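Local coordinates for ABC transporter substrate binding protein (Ribose) (Agrobacterium vitis S4, PDB 4WT7) that probably binds a sugar or sugar alcohol for uptake by an ABC transporter, and here holds D-allitol in the cleft between its two lobes, at residues 28-33 with 284-289; 36-41 with 75-80; 154-159 with 185-190; 229-234 with 254-259. All blocks are in the same frame, centred on the assembly; numbering follows the deposited sequence.

Interaction 1. Residues 28-33 with 284-289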
loop_
_atom_site.group_PDB
_atom_site.type_symbol
_atom_site.label_atom_id
_atom_site.label_comp_id
_atom_site.label_asym_id
_atom_site.label_seq_id
_atom_site.Cartn_x
_atom_site.Cartn_y
_atom_site.Cartn_z
ATOM N N LEU A 28 -11.622 24.171 10.368
ATOM C CA LEU A 28 -12.240 23.359 9.336
ATOM C C LEU A 28 -13.545 22.702 9.826
ATOM O O LEU A 28 -13.721 22.405 11.022
ATOM C CB LEU A 28 -11.251 22.301 8.843
ATOM C CG LEU A 28 -10.012 22.840 8.127
ATOM C CD1 LEU A 28 -9.006 21.717 7.880
ATOM C CD2 LEU A 28 -10.412 23.513 6.804
ATOM N N SER A 29 -14.446 22.487 8.877
ATOM C CA SER A 29 -15.773 21.932 9.127
ATOM C C SER A 29 -16.261 21.256 7.853
ATOM O O SER A 29 -15.818 21.592 6.749
ATOM C CB SER A 29 -16.757 23.038 9.530
ATOM O OG SER A 29 -18.046 22.534 9.884
ATOM N N LEU A 30 -17.150 20.282 8.017
ATOM C CA LEU A 30 -17.847 19.684 6.893
ATOM C C LEU A 30 -19.336 19.671 7.163
ATOM O O LEU A 30 -20.092 18.919 6.539
ATOM C CB LEU A 30 -17.329 18.270 6.625
ATOM C CG LEU A 30 -15.892 18.189 6.070
ATOM C CD1 LEU A 30 -15.506 16.738 5.843
ATOM C CD2 LEU A 30 -15.713 18.954 4.794
ATOM N N LYS A 31 -19.768 20.536 8.083
ATOM C CA LYS A 31 -21.171 20.578 8.471
ATOM C C LYS A 31 -21.975 20.831 7.197
ATOM O O LYS A 31 -21.554 21.606 6.339
ATOM C CB LYS A 31 -21.397 21.662 9.536
ATOM C CG LYS A 31 -22.844 21.836 9.951
ATOM C CD LYS A 31 -22.996 22.892 11.059
ATOM C CE LYS A 31 -24.493 23.198 11.395
ATOM N NZ LYS A 31 -25.247 22.057 12.033
ATOM N N GLY A 32 -23.089 20.131 7.030
ATOM C CA GLY A 32 -23.905 20.279 5.842
ATOM C C GLY A 32 -23.341 19.700 4.555
ATOM O O GLY A 32 -23.974 19.826 3.527
ATOM N N LYS A 33 -22.173 19.057 4.587
ATOM C CA LYS A 33 -21.603 18.471 3.368
ATOM C C LYS A 33 -21.807 16.971 3.355
ATOM O O LYS A 33 -21.859 16.319 4.401
ATOM C CB LYS A 33 -20.093 18.741 3.260
ATOM C CG LYS A 33 -19.717 20.192 3.409
ATOM C CD LYS A 33 -20.304 21.051 2.273
ATOM C CE LYS A 33 -19.987 22.520 2.488
ATOM N NZ LYS A 33 -20.420 23.285 1.299
ATOM N N GLN A 284 -9.147 16.002 5.897
ATOM C CA GLN A 284 -8.675 17.340 6.204
ATOM C C GLN A 284 -8.577 18.114 4.892
ATOM O O GLN A 284 -9.026 19.259 4.809
ATOM C CB GLN A 284 -7.307 17.332 6.920
ATOM C CG GLN A 284 -7.361 17.002 8.436
ATOM C CD GLN A 284 -7.913 18.157 9.301
ATOM O OE1 GLN A 284 -7.352 19.260 9.326
ATOM N NE2 GLN A 284 -9.012 17.900 10.010
ATOM N N ASN A 285 -7.996 17.479 3.862
ATOM C CA ASN A 285 -7.778 18.175 2.607
ATOM C C ASN A 285 -9.089 18.442 1.860
ATOM O O ASN A 285 -9.219 19.454 1.169
ATOM C CB ASN A 285 -6.727 17.461 1.738
ATOM C CG ASN A 285 -5.316 17.689 2.250
ATOM O OD1 ASN A 285 -5.107 18.438 3.206
ATOM N ND2 ASN A 285 -4.344 17.042 1.634
ATOM N N VAL A 286 -10.071 17.558 2.013
ATOM C CA VAL A 286 -11.383 17.845 1.464
ATOM C C VAL A 286 -11.990 19.124 2.084
ATOM O O VAL A 286 -12.481 20.005 1.364
ATOM C CB VAL A 286 -12.354 16.695 1.658
ATOM C CG1 VAL A 286 -13.767 17.156 1.321
ATOM C CG2 VAL A 286 -11.933 15.481 0.813
ATOM N N ALA A 287 -11.982 19.209 3.408
ATOM C CA ALA A 287 -12.464 20.400 4.098
ATOM C C ALA A 287 -11.720 21.654 3.620
ATOM O O ALA A 287 -12.343 22.611 3.177
ATOM C CB ALA A 287 -12.310 20.232 5.601
ATOM N N LEU A 288 -10.392 21.636 3.681
ATOM C CA LEU A 288 -9.603 22.731 3.101
ATOM C C LEU A 288 -10.051 23.107 1.668
ATOM O O LEU A 288 -10.255 24.286 1.361
ATOM C CB LEU A 288 -8.115 22.383 3.073
ATOM C CG LEU A 288 -7.380 22.349 4.410
ATOM C CD1 LEU A 288 -5.972 21.754 4.215
ATOM C CD2 LEU A 288 -7.315 23.777 4.976
ATOM N N LEU A 289 -10.187 22.124 0.787
ATOM C CA LEU A 289 -10.671 22.420 -0.564
ATOM C C LEU A 289 -12.036 23.110 -0.560
ATOM O O LEU A 289 -12.227 24.133 -1.218
ATOM C CB LEU A 289 -10.740 21.168 -1.416
ATOM C CG LEU A 289 -11.309 21.451 -2.809
ATOM C CD1 LEU A 289 -10.300 22.191 -3.649
ATOM C CD2 LEU A 289 -11.719 20.195 -3.489
HETATM O O HOH W 1 -14.825 23.255 4.650
#
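Leu28 and Leu30 extend from the loop that leads into strand 34-39 and share Ala287, on one flank of helix 275-290. This is the outer end of the alpha/beta lobe built on the parallel sheet, in a two-lobed periplasmic binding protein fold. Leu28 is turned toward the helix, and both of its methyls touch Leu288. CD2 lies 3.6 Å from Leu288 CD2. CD1 also comes 3.3 Å from Gln284 OE1, a carbon-to-oxygen approach. Gln284 leaves the helix pointing away from the loop, and a bend at chi2 (-74°) brings its amide back to Leu28, whose side chain it meets at a slant. The NE2 of that amide is held by Glu57.

Leu30 sets off past the helix, but its end turns in. Its CD2 rests 3.6 Å from Ala287 CA and 3.7 Å from Ala287 CB. Leu61 and, on the same helix, Ile283 also touch Leu30. The small Ala287 methyl lets both leucines come close to the helix backbone.

Two local folds shape the loop. Ser29 OG accepts from Lys31 N at 3.2 Å, which is an ST turn. A type II turn then runs from Leu30 to Lys33, with Gly32 at its positive-phi position. The polar link between loop and helix is a single water. It donates to Ser29 O at 2.9 Å and to Ala287 O at 3.0 Å.

Interaction 2. Residues 36-41 with 75-80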
loop_
_atom_site.group_PDB
_atom_site.type_symbol
_atom_site.label_atom_id
_atom_site.label_comp_id
_atom_site.label_asym_id
_atom_site.label_seq_id
_atom_site.Cartn_x
_atom_site.Cartn_y
_atom_site.Cartn_z
ATOM N N GLY A 36 -18.524 11.399 -0.363
ATOM C CA GLY A 36 -18.476 10.040 -0.872
ATOM C C GLY A 36 -17.134 9.433 -0.487
ATOM O O GLY A 36 -16.095 10.028 -0.754
ATOM N N ILE A 37 -17.142 8.256 0.138
ATOM C CA ILE A 37 -15.877 7.598 0.473
ATOM C C ILE A 37 -15.853 6.214 -0.117
ATOM O O ILE A 37 -16.584 5.352 0.339
ATOM C CB ILE A 37 -15.707 7.476 2.004
ATOM C CG1 ILE A 37 -15.653 8.858 2.648
ATOM C CG2 ILE A 37 -14.422 6.693 2.379
ATOM C CD1 ILE A 37 -15.813 8.785 4.111
ATOM N N SER A 38 -15.016 6.003 -1.122
ATOM C CA SER A 38 -14.978 4.751 -1.894
ATOM C C SER A 38 -13.622 4.073 -1.775
ATOM O O SER A 38 -12.603 4.685 -2.072
ATOM C CB SER A 38 -15.253 5.027 -3.383
ATOM O OG SER A 38 -15.078 3.869 -4.205
ATOM N N THR A 39 -13.608 2.801 -1.343
ATOM C CA THR A 39 -12.360 2.043 -1.234
ATOM C C THR A 39 -12.422 0.803 -2.125
ATOM O O THR A 39 -13.487 0.219 -2.283
ATOM C CB THR A 39 -12.069 1.631 0.223
ATOM O OG1 THR A 39 -10.800 0.987 0.296
ATOM C CG2 THR A 39 -13.099 0.701 0.780
ATOM N N ALA A 40 -11.289 0.410 -2.716
ATOM C CA ALA A 40 -11.240 -0.835 -3.474
ATOM C C ALA A 40 -11.577 -2.038 -2.553
ATOM O O ALA A 40 -12.209 -2.992 -2.986
ATOM C CB ALA A 40 -9.885 -1.025 -4.107
ATOM N N GLY A 41 -11.139 -1.998 -1.292
ATOM C CA GLY A 41 -11.484 -3.054 -0.332
ATOM C C GLY A 41 -11.168 -2.652 1.093
ATOM O O GLY A 41 -10.708 -1.535 1.327
ATOM N N GLY A 75 -15.769 -4.759 -10.732
ATOM C CA GLY A 75 -17.119 -4.437 -11.130
ATOM C C GLY A 75 -17.866 -3.654 -10.078
ATOM O O GLY A 75 -18.570 -2.698 -10.403
ATOM N N LYS A 76 -17.733 -4.055 -8.813
ATOM C CA LYS A 76 -18.400 -3.339 -7.723
ATOM C C LYS A 76 -17.766 -1.948 -7.539
ATOM O O LYS A 76 -18.448 -0.982 -7.209
ATOM C CB LYS A 76 -18.330 -4.127 -6.422
ATOM C CG LYS A 76 -19.136 -5.442 -6.462
ATOM C CD LYS A 76 -18.892 -6.385 -5.251
ATOM C CE LYS A 76 -19.759 -6.073 -4.003
ATOM N NZ LYS A 76 -19.288 -4.851 -3.165
ATOM N N LEU A 77 -16.476 -1.831 -7.813
ATOM C CA LEU A 77 -15.800 -0.566 -7.596
ATOM C C LEU A 77 -16.338 0.466 -8.597
ATOM O O LEU A 77 -16.670 1.613 -8.235
ATOM C CB LEU A 77 -14.312 -0.753 -7.777
ATOM C CG LEU A 77 -13.429 0.489 -7.613
ATOM C CD1 LEU A 77 -13.766 1.242 -6.346
ATOM C CD2 LEU A 77 -12.007 -0.012 -7.608
ATOM N N VAL A 78 -16.408 0.054 -9.854
ATOM C CA VAL A 78 -16.968 0.921 -10.882
ATOM C C VAL A 78 -18.425 1.250 -10.545
ATOM O O VAL A 78 -18.845 2.407 -10.639
ATOM C CB VAL A 78 -16.815 0.276 -12.285
ATOM C CG1 VAL A 78 -17.669 0.978 -13.319
ATOM C CG2 VAL A 78 -15.374 0.287 -12.675
ATOM N N ALA A 79 -19.189 0.240 -10.125
ATOM C CA ALA A 79 -20.614 0.433 -9.958
ATOM C C ALA A 79 -20.890 1.364 -8.797
ATOM O O ALA A 79 -21.832 2.149 -8.851
ATOM C CB ALA A 79 -21.330 -0.888 -9.771
ATOM N N GLN A 80 -20.094 1.272 -7.735
ATOM C CA GLN A 80 -20.287 2.166 -6.588
ATOM C C GLN A 80 -19.833 3.601 -6.870
ATOM O O GLN A 80 -20.423 4.565 -6.355
ATOM C CB GLN A 80 -19.636 1.587 -5.328
ATOM C CG GLN A 80 -18.074 1.635 -5.290
ATOM C CD GLN A 80 -17.512 0.825 -4.138
ATOM O OE1 GLN A 80 -18.105 -0.155 -3.753
ATOM N NE2 GLN A 80 -16.364 1.233 -3.593
#
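A helix-on-sheet contact of the first lobe brings Ser38 and Thr39, near the end of strand 34-39, against Leu77 and Gln80 of helix 74-87. The two segments run nearly antiparallel, at 169°, with their axes 9.3 Å apart. Gln80 makes the polar link. With chi1 at 73° its CG is flanked by both backbone branches, and from there the chain runs straight out to the strand. NE2 donates to Ser38 OG at 3.0 Å, with the serine oxygen close to the amide plane. The same NE2 makes a weak bond to Thr39 O at 3.3 Å. Ser38 OG is also hydrogen-bonded to Gln94 OE1, so the serine hydroxyl is held between two glutamines.

Helix 74-87 connects strands 64-69 and 91-95, which lie on either side of strand 34-39. The contact is thus made where this beta-alpha-beta crossover passes over the strand between.

Leu77 packs beside the amide. Its CD1 lies 3.6 Å from Ser38 OG, and its CD2 is 4.2 Å from Ala40 CB. Ile102 of helix 99-111 also touches Leu77. At the strand end, Thr39 OG1 donates to Gly41 O at 2.7 Å, which ties down the turn out of the sheet. Ala40 touches Arg72 of the ligand pocket, and its side chain is about 7 Å from the bound D-allitol.

Interaction 3. Residues 154-159 with 185-190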
loop_
_atom_site.group_PDB
_atom_site.type_symbol
_atom_site.label_atom_id
_atom_site.label_comp_id
_atom_site.label_asym_id
_atom_site.label_seq_id
_atom_site.Cartn_x
_atom_site.Cartn_y
_atom_site.Cartn_z
ATOM N N ASN A 154 20.032 -13.797 -5.565
ATOM C CA ASN A 154 18.790 -13.891 -6.300
ATOM C C ASN A 154 17.606 -13.516 -5.421
ATOM O O ASN A 154 17.544 -13.875 -4.228
ATOM C CB ASN A 154 18.658 -15.293 -6.913
ATOM C CG ASN A 154 19.744 -15.564 -7.958
ATOM O OD1 ASN A 154 20.100 -14.679 -8.743
ATOM N ND2 ASN A 154 20.306 -16.754 -7.937
ATOM N N VAL A 155 16.696 -12.751 -6.011
ATOM C CA VAL A 155 15.549 -12.184 -5.312
ATOM C C VAL A 155 14.262 -12.612 -5.984
ATOM O O VAL A 155 14.087 -12.428 -7.194
ATOM C CB VAL A 155 15.618 -10.645 -5.307
ATOM C CG1 VAL A 155 14.486 -10.051 -4.497
ATOM C CG2 VAL A 155 16.944 -10.182 -4.741
ATOM N N VAL A 156 13.368 -13.202 -5.200
ATOM C CA VAL A 156 12.053 -13.530 -5.674
ATOM C C VAL A 156 11.203 -12.289 -5.433
ATOM O O VAL A 156 11.240 -11.666 -4.347
ATOM C CB VAL A 156 11.449 -14.731 -4.914
ATOM C CG1 VAL A 156 10.026 -14.986 -5.360
ATOM C CG2 VAL A 156 12.301 -16.000 -5.082
ATOM N N VAL A 157 10.444 -11.911 -6.441
ATOM C CA VAL A 157 9.737 -10.643 -6.394
ATOM C C VAL A 157 8.263 -10.928 -6.607
ATOM O O VAL A 157 7.923 -11.649 -7.556
ATOM C CB VAL A 157 10.221 -9.697 -7.530
ATOM C CG1 VAL A 157 9.153 -8.720 -7.860
ATOM C CG2 VAL A 157 11.528 -8.990 -7.170
ATOM N N PHE A 158 7.405 -10.402 -5.732
ATOM C CA PHE A 158 5.947 -10.401 -5.932
ATOM C C PHE A 158 5.590 -9.036 -6.519
ATOM O O PHE A 158 5.819 -8.001 -5.871
ATOM C CB PHE A 158 5.183 -10.546 -4.601
ATOM C CG PHE A 158 5.072 -11.984 -4.072
ATOM C CD1 PHE A 158 4.063 -12.842 -4.519
ATOM C CD2 PHE A 158 5.931 -12.442 -3.083
ATOM C CE1 PHE A 158 3.948 -14.149 -4.013
ATOM C CE2 PHE A 158 5.821 -13.739 -2.579
ATOM C CZ PHE A 158 4.818 -14.582 -3.030
ATOM N N ASN A 159 5.026 -9.028 -7.726
ATOM C CA ASN A 159 4.743 -7.776 -8.419
ATOM C C ASN A 159 3.399 -7.902 -9.111
ATOM O O ASN A 159 3.313 -7.837 -10.336
ATOM C CB ASN A 159 5.885 -7.463 -9.396
ATOM C CG ASN A 159 5.705 -6.135 -10.142
ATOM O OD1 ASN A 159 5.076 -5.186 -9.653
ATOM N ND2 ASN A 159 6.255 -6.074 -11.346
ATOM N N LYS A 185 19.885 -10.059 -8.712
ATOM C CA LYS A 185 19.023 -10.415 -9.834
ATOM C C LYS A 185 17.659 -10.777 -9.329
ATOM O O LYS A 185 17.512 -11.455 -8.296
ATOM C CB LYS A 185 19.556 -11.658 -10.569
ATOM C CG LYS A 185 21.057 -11.741 -10.704
ATOM C CD LYS A 185 21.602 -10.568 -11.503
ATOM C CE LYS A 185 22.494 -11.042 -12.663
ATOM N NZ LYS A 185 23.660 -11.852 -12.184
ATOM N N ILE A 186 16.668 -10.379 -10.097
ATOM C CA ILE A 186 15.304 -10.771 -9.852
ATOM C C ILE A 186 15.074 -12.069 -10.613
ATOM O O ILE A 186 15.334 -12.176 -11.830
ATOM C CB ILE A 186 14.309 -9.679 -10.324
ATOM C CG1 ILE A 186 14.553 -8.369 -9.574
ATOM C CG2 ILE A 186 12.863 -10.145 -10.148
ATOM C CD1 ILE A 186 13.647 -7.228 -10.055
ATOM N N ILE A 187 14.613 -13.068 -9.878
ATOM C CA ILE A 187 14.375 -14.377 -10.445
ATOM C C ILE A 187 13.218 -14.336 -11.419
ATOM O O ILE A 187 12.187 -13.727 -11.157
ATOM C CB ILE A 187 14.068 -15.375 -9.376
ATOM C CG1 ILE A 187 15.318 -15.586 -8.515
ATOM C CG2 ILE A 187 13.609 -16.674 -9.988
ATOM C CD1 ILE A 187 15.182 -16.725 -7.560
ATOM N N GLN A 188 13.388 -15.022 -12.533
ATOM C CA GLN A 188 12.429 -14.905 -13.625
ATOM C C GLN A 188 11.363 -15.985 -13.589
ATOM O O GLN A 188 11.636 -17.165 -13.281
ATOM C CB GLN A 188 13.114 -14.786 -14.988
ATOM C CG GLN A 188 13.771 -13.435 -15.147
ATOM C CD GLN A 188 12.807 -12.293 -14.866
ATOM O OE1 GLN A 188 11.757 -12.165 -15.514
ATOM N NE2 GLN A 188 13.136 -11.469 -13.864
ATOM N N PRO A 189 10.197 -15.590 -14.088
ATOM C CA PRO A 189 8.811 -15.381 -13.709
ATOM C C PRO A 189 8.789 -14.651 -12.360
ATOM O O PRO A 189 9.062 -15.265 -11.355
ATOM C CB PRO A 189 8.248 -16.819 -13.629
ATOM C CG PRO A 189 9.309 -17.701 -14.276
ATOM C CD PRO A 189 10.216 -16.728 -15.010
ATOM N N GLU A 190 8.549 -13.340 -12.369
ATOM C CA GLU A 190 8.174 -12.631 -11.152
ATOM C C GLU A 190 6.890 -13.304 -10.721
ATOM O O GLU A 190 6.174 -13.854 -11.556
ATOM C CB GLU A 190 7.943 -11.114 -11.429
ATOM C CG GLU A 190 9.237 -10.358 -11.702
ATOM C CD GLU A 190 9.100 -8.851 -11.900
ATOM O OE1 GLU A 190 7.972 -8.322 -12.066
ATOM O OE2 GLU A 190 10.165 -8.190 -11.882
HETATM O O HOH W 2 10.751 -13.534 -8.887
#
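This is a parallel strand pairing at the edge of the second lobe's sheet, in which Asn154 pairs with Lys185 and Val155 with Ile186. The strands belong to one beta-alpha-beta unit: strand 153-158, helix 165-178 and strand 184-186. Val155 serves both backbone bonds. Its N donates to Lys185 O at 2.8 Å, nearly in line with the C=O. Its O accepts from Ile187 N at 2.8 Å. Beyond this the chains part, and a water takes over. It accepts from Val157 N at 3.0 Å and donates to Ile187 O at 2.7 Å.

Val157 CG2 presses on Ile186 CG2 at 3.5 Å, a tight methyl pair. Ile187 turns to the other face, where its CD1 lies against Asn154 CB and Val156 CG2. Asn154 OD1 touches Lys185 CB and CG, the two side chains meeting at a slant, while Asn154 ND2 is held by Ser218 O.

Further along, Glu190 comes back to the first segment. Its side chain runs beside Val157, and its OE1 accepts from Asn159 ND2 at 2.9 Å with a nearly straight N-H (167°). The donor comes from the syn side of the carboxylate, and the two flat groups are turned 68° apart. The other oxygen, OE2, is bonded to Tyr171 OH, so both carboxylate oxygens have partners.

Helix 165-178 covers Val157 and Ile186 through Leu174 and Ile178. Val156, on the other face, packs on Ile209 of helix 198-212. Strand 221-224 pairs with the far side of strand 153-158.

Interaction 4. Residues 229-234 with 254-259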
loop_
_atom_site.group_PDB
_atom_site.type_symbol
_atom_site.label_atom_id
_atom_site.label_comp_id
_atom_site.label_asym_id
_atom_site.label_seq_id
_atom_site.Cartn_x
_atom_site.Cartn_y
_atom_site.Cartn_z
ATOM N N PRO A 229 1.636 -10.361 1.494
ATOM C CA PRO A 229 2.351 -11.462 0.812
ATOM C C PRO A 229 3.661 -11.783 1.552
ATOM O O PRO A 229 4.071 -12.965 1.678
ATOM C CB PRO A 229 2.654 -10.897 -0.567
ATOM C CG PRO A 229 1.626 -9.796 -0.757
ATOM C CD PRO A 229 1.326 -9.239 0.593
ATOM N N GLN A 230 4.304 -10.735 2.068
ATOM C CA GLN A 230 5.496 -10.926 2.881
ATOM C C GLN A 230 5.209 -11.926 3.998
ATOM O O GLN A 230 6.005 -12.817 4.246
ATOM C CB GLN A 230 6.024 -9.605 3.444
ATOM C CG GLN A 230 7.341 -9.711 4.212
ATOM C CD GLN A 230 7.726 -8.384 4.890
ATOM O OE1 GLN A 230 6.952 -7.413 4.897
ATOM N NE2 GLN A 230 8.920 -8.348 5.467
ATOM N N LEU A 231 4.073 -11.760 4.668
ATOM C CA LEU A 231 3.669 -12.647 5.766
ATOM C C LEU A 231 3.564 -14.108 5.291
ATOM O O LEU A 231 4.129 -15.000 5.899
ATOM C CB LEU A 231 2.320 -12.191 6.323
ATOM C CG LEU A 231 1.672 -12.958 7.485
ATOM C CD1 LEU A 231 2.674 -13.158 8.616
ATOM C CD2 LEU A 231 0.410 -12.185 7.973
ATOM N N GLY A 232 2.848 -14.340 4.196
ATOM C CA GLY A 232 2.842 -15.650 3.561
ATOM C C GLY A 232 4.230 -16.203 3.233
ATOM O O GLY A 232 4.541 -17.350 3.544
ATOM N N ALA A 233 5.038 -15.384 2.566
ATOM C CA ALA A 233 6.421 -15.696 2.241
ATOM C C ALA A 233 7.219 -16.167 3.459
ATOM O O ALA A 233 7.868 -17.209 3.412
ATOM C CB ALA A 233 7.087 -14.468 1.624
ATOM N N THR A 234 7.162 -15.375 4.525
ATOM C CA THR A 234 7.950 -15.605 5.726
ATOM C C THR A 234 7.572 -16.956 6.337
ATOM O O THR A 234 8.433 -17.797 6.635
ATOM C CB THR A 234 7.724 -14.434 6.713
ATOM O OG1 THR A 234 8.105 -13.220 6.059
ATOM C CG2 THR A 234 8.540 -14.599 7.991
ATOM N N PRO A 254 0.649 -4.899 11.971
ATOM C CA PRO A 254 1.176 -5.357 13.269
ATOM C C PRO A 254 1.671 -6.793 13.235
ATOM O O PRO A 254 2.721 -7.105 13.798
ATOM C CB PRO A 254 -0.030 -5.264 14.205
ATOM C CG PRO A 254 -0.927 -4.253 13.582
ATOM C CD PRO A 254 -0.701 -4.317 12.089
ATOM N N GLU A 255 0.902 -7.666 12.610
ATOM C CA GLU A 255 1.268 -9.071 12.553
ATOM C C GLU A 255 2.632 -9.291 11.870
ATOM O O GLU A 255 3.333 -10.239 12.191
ATOM C CB GLU A 255 0.150 -9.882 11.897
ATOM C CG GLU A 255 -0.215 -9.429 10.452
ATOM C CD GLU A 255 -1.364 -8.360 10.344
ATOM O OE1 GLU A 255 -1.450 -7.386 11.163
ATOM O OE2 GLU A 255 -2.178 -8.517 9.391
ATOM N N VAL A 256 3.038 -8.401 10.961
ATOM C CA VAL A 256 4.328 -8.561 10.268
ATOM C C VAL A 256 5.480 -7.879 10.988
ATOM O O VAL A 256 6.583 -8.422 11.048
ATOM C CB VAL A 256 4.275 -8.026 8.806
ATOM C CG1 VAL A 256 5.622 -8.169 8.121
ATOM C CG2 VAL A 256 3.222 -8.776 8.043
ATOM N N LEU A 257 5.216 -6.702 11.548
ATOM C CA LEU A 257 6.183 -6.018 12.410
ATOM C C LEU A 257 6.675 -6.921 13.530
ATOM O O LEU A 257 7.861 -6.925 13.852
ATOM C CB LEU A 257 5.560 -4.774 13.021
ATOM C CG LEU A 257 5.400 -3.608 12.051
ATOM C CD1 LEU A 257 5.051 -2.343 12.762
ATOM C CD2 LEU A 257 6.661 -3.421 11.213
ATOM N N GLN A 258 5.758 -7.684 14.109
ATOM C CA GLN A 258 6.124 -8.588 15.191
ATOM C C GLN A 258 6.947 -9.768 14.685
ATOM O O GLN A 258 7.716 -10.332 15.433
ATOM C CB GLN A 258 4.904 -9.016 16.003
ATOM C CG GLN A 258 3.929 -9.949 15.306
ATOM C CD GLN A 258 2.580 -10.012 16.055
ATOM O OE1 GLN A 258 2.110 -8.987 16.552
ATOM N NE2 GLN A 258 1.978 -11.217 16.161
ATOM N N LEU A 259 6.849 -10.087 13.396
ATOM C CA LEU A 259 7.786 -11.034 12.792
ATOM C C LEU A 259 9.187 -10.417 12.641
ATOM O O LEU A 259 10.209 -11.044 12.967
ATOM C CB LEU A 259 7.280 -11.555 11.432
ATOM C CG LEU A 259 6.042 -12.458 11.387
ATOM C CD1 LEU A 259 5.832 -12.959 9.985
ATOM C CD2 LEU A 259 6.136 -13.657 12.324
#
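Gln230 O is gripped twice, by Thr234 N at 2.8 Å and by Thr234 OG1 at 2.8 Å. The hydroxyl comes from above the carbonyl plane. Both residues lie on helix 227-240, which packs here against helix 254-260. The two are successive helices of the alternating strand-helix order of the second lobe, joined through strand 246-249. Their segment axes cross at 43° and are 10.0 Å apart.

The chi1 of Thr234 (-58°) turns OG1 back to its own helix; OG1 also bonds Thr247 OG1 of strand 246-249. This leaves CG2 facing the other helix, 3.7 Å from Leu259 CD1. Gln230 is extended and reaches past Val256, with its OE1 3.6 Å from Val256 CG1. Its NE2 is bonded to Ala269 O of strand 267-272, so the side chain ties the helix to the sheet.

Leu231 fills the middle of the interface. Its CB meets Val256 CG2 at 3.9 Å, and its CD2 touches Glu255 CG, the two side chains crossing at about a right angle. It also packs on Val199 of helix 198-212. Asp251, a residue of the ligand pocket, lies in the link between strand 246-249 and helix 254-260, and the side chain of Glu255 is about 10 Å from the bound D-allitol. Leu259 meets Leu231 at about a right angle as well, and their CD1 methyls are only 3.4 Å apart, closer than usual for two carbons.

Interactions 1 and 2 lie in the lobe with the parallel sheet. Their centres are 22 Å apart, and residues 28-33 run almost directly into the strand used by interaction 2. Interactions 3 and 4 lie in the other lobe, on the mixed sheet, with centres 19 Å apart. Along the chain, interactions 2, 3 and 4 follow in series. All three are nested inside the loop closed by interaction 1, because helix 275-290 returns to the first lobe. Interactions 2 and 4 are 27 Å apart across the cleft, where D-allitol is bound. The chain thus passes from one lobe to the other and back, consistent with a binding protein whose lobes close around the ligand.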